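Local coordinates for protein RE68036p (Drosophila melanogaster, PDB 1SQH) that is of uncharacterized function but may act as an acyltransferase, possibly transferring acyl groups to glycine, at residues 208-213 / 254-259. Sequence-based numbering, arbitrary orientation.
Sequences FNKSLG and AAMSRE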
loop_
_atom_site.group_PDB
_atom_site.type_symbol
_atom_site.label_atom_id
_atom_site.label_comp_id
_atom_site.label_asym_id
_atom_site.label_seq_id
_atom_site.Cartn_x
_atom_site.Cartn_y
_atom_site.Cartn_z
ATOM N N PHE A 208 -10.925 -7.943 6.066
ATOM C CA PHE A 208 -10.219 -7.288 7.165
ATOM C C PHE A 208 -9.999 -5.783 7.093
ATOM O O PHE A 208 -9.594 -5.165 8.087
ATOM C CB PHE A 208 -8.890 -7.997 7.372
ATOM C CG PHE A 208 -9.046 -9.366 7.938
ATOM C CD1 PHE A 208 -9.436 -9.535 9.265
ATOM C CD2 PHE A 208 -8.870 -10.491 7.143
ATOM C CE1 PHE A 208 -9.646 -10.807 9.791
ATOM C CE2 PHE A 208 -9.080 -11.768 7.662
ATOM C CZ PHE A 208 -9.470 -11.922 8.987
ATOM N N ASN A 209 -10.259 -5.189 5.934
ATOM C CA ASN A 209 -10.087 -3.748 5.767
ATOM C C ASN A 209 -11.440 -3.090 5.524
ATOM O O ASN A 209 -12.437 -3.775 5.261
ATOM C CB ASN A 209 -9.154 -3.470 4.575
ATOM C CG ASN A 209 -7.811 -2.876 5.000
ATOM O OD1 ASN A 209 -7.387 -3.020 6.151
ATOM N ND2 ASN A 209 -7.137 -2.214 4.067
ATOM N N LYS A 210 -11.491 -1.765 5.621
ATOM C CA LYS A 210 -12.744 -1.066 5.341
ATOM C C LYS A 210 -12.857 -0.911 3.821
ATOM O O LYS A 210 -11.846 -0.901 3.112
ATOM C CB LYS A 210 -12.775 0.319 6.006
ATOM C CG LYS A 210 -12.856 0.281 7.527
ATOM C CD LYS A 210 -12.942 1.690 8.105
ATOM C CE LYS A 210 -12.788 1.706 9.629
ATOM N NZ LYS A 210 -13.984 1.216 10.364
ATOM N N SER A 211 -14.089 -0.820 3.329
ATOM C CA SER A 211 -14.347 -0.654 1.904
ATOM C C SER A 211 -15.707 0.020 1.718
ATOM O O SER A 211 -16.512 0.076 2.650
ATOM C CB SER A 211 -14.341 -2.009 1.202
ATOM O OG SER A 211 -15.395 -2.821 1.681
ATOM N N LEU A 212 -15.952 0.553 0.524
ATOM C CA LEU A 212 -17.221 1.207 0.237
ATOM C C LEU A 212 -17.619 1.012 -1.212
ATOM O O LEU A 212 -16.802 1.164 -2.118
ATOM C CB LEU A 212 -17.147 2.705 0.549
ATOM C CG LEU A 212 -17.255 3.152 2.009
ATOM C CD1 LEU A 212 -17.289 4.681 2.087
ATOM C CD2 LEU A 212 -18.523 2.587 2.625
ATOM N N GLY A 213 -18.881 0.669 -1.428
ATOM C CA GLY A 213 -19.356 0.470 -2.779
ATOM C C GLY A 213 -20.619 1.262 -3.044
ATOM O O GLY A 213 -21.408 1.523 -2.129
ATOM N N ALA A 254 -14.278 11.017 0.039
ATOM C CA ALA A 254 -14.600 11.776 1.244
ATOM C C ALA A 254 -15.116 10.834 2.330
ATOM O O ALA A 254 -14.635 10.859 3.470
ATOM C CB ALA A 254 -15.639 12.861 0.928
ATOM N N ALA A 255 -16.071 9.978 1.965
ATOM C CA ALA A 255 -16.661 9.041 2.912
ATOM C C ALA A 255 -15.619 8.105 3.524
ATOM O O ALA A 255 -15.541 7.964 4.754
ATOM C CB ALA A 255 -17.754 8.237 2.234
HETATM N N MSE A 256 -14.818 7.459 2.680
HETATM C CA MSE A 256 -13.795 6.563 3.205
HETATM C C MSE A 256 -12.817 7.302 4.141
HETATM O O MSE A 256 -12.433 6.769 5.182
HETATM C CB MSE A 256 -13.023 5.909 2.061
HETATM C CG MSE A 256 -12.072 4.828 2.519
HETATM SE SE MSE A 256 -13.023 3.196 2.997
HETATM C CE MSE A 256 -13.329 3.592 4.854
ATOM N N SER A 257 -12.414 8.522 3.773
ATOM C CA SER A 257 -11.486 9.302 4.602
ATOM C C SER A 257 -12.077 9.509 6.002
ATOM O O SER A 257 -11.403 9.292 7.024
ATOM C CB SER A 257 -11.190 10.661 3.954
ATOM O OG SER A 257 -10.473 10.513 2.738
ATOM N N ARG A 258 -13.339 9.930 6.037
ATOM C CA ARG A 258 -14.041 10.137 7.299
ATOM C C ARG A 258 -14.159 8.832 8.077
ATOM O O ARG A 258 -13.796 8.775 9.247
ATOM C CB ARG A 258 -15.448 10.669 7.046
ATOM C CG ARG A 258 -15.545 12.164 6.913
ATOM C CD ARG A 258 -16.015 12.792 8.214
ATOM N NE ARG A 258 -17.244 12.183 8.718
ATOM C CZ ARG A 258 -18.201 12.859 9.345
ATOM N NH1 ARG A 258 -18.077 14.168 9.531
ATOM N NH2 ARG A 258 -19.259 12.223 9.822
ATOM N N GLU A 259 -14.662 7.788 7.422
ATOM C CA GLU A 259 -14.852 6.504 8.093
ATOM C C GLU A 259 -13.573 5.974 8.713
ATOM O O GLU A 259 -13.582 5.514 9.855
ATOM C CB GLU A 259 -15.439 5.442 7.143
ATOM C CG GLU A 259 -15.673 4.085 7.835
ATOM C CD GLU A 259 -16.385 3.046 6.964
ATOM O OE1 GLU A 259 -16.320 1.847 7.306
ATOM O OE2 GLU A 259 -17.019 3.411 5.949
HETATM O O HOH W 1 -16.183 -0.279 5.374
#
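K210, just before strand 211-216, and L212 within it face A255, M256 and E259 of helix 248-263 in a mixed helix-on-sheet contact, apolar around L212 and M256 and polar around E259. The selenomethionine M256 is wedged between helix and strand: its chain bends at chi2 (75°) and chi3 (-90°), and its CE rests 3.5 Å from K210 CB. Its SE lies 4.3 Å from L212 CG, and its side chain also touches I226 and L234 on the two strands that follow in the sheet. L212 sends CD1 to A255 CB at 3.6 Å, while its other branch, CD2, lies against the carboxylate oxygen OE2 of E259. Strand 211-216 is an inner strand of a four-stranded antiparallel sheet, and a helix laid over such a sheet fits the acetyltransferase-like fold expected of an FR47-like domain. Beside this apolar patch, K210 and E259 reach toward each other tip to tip. CG of E259 is anti to its backbone N (chi1 -179°) and the chain stays extended beyond it, bringing the carboxylate to K210 and L212, with OE1 3.5 Å from K210 CD. The salt bridge from K210 NZ to E259 OE1 is long at 3.9 Å and would probably contribute only modest attraction; the lysine methylenes pack on E259 as well. An alanine at K210 would probably leave the E259 carboxylate without this positive mate and open a gap beside M256 CE where the lysine CD had packed. A water accepts from S211 N at 3.0 Å and donates to E259 OE1 at 2.9 Å, tying the strand backbone to the helix side chain, whereas S211 OG bonds to the backbone N of L179.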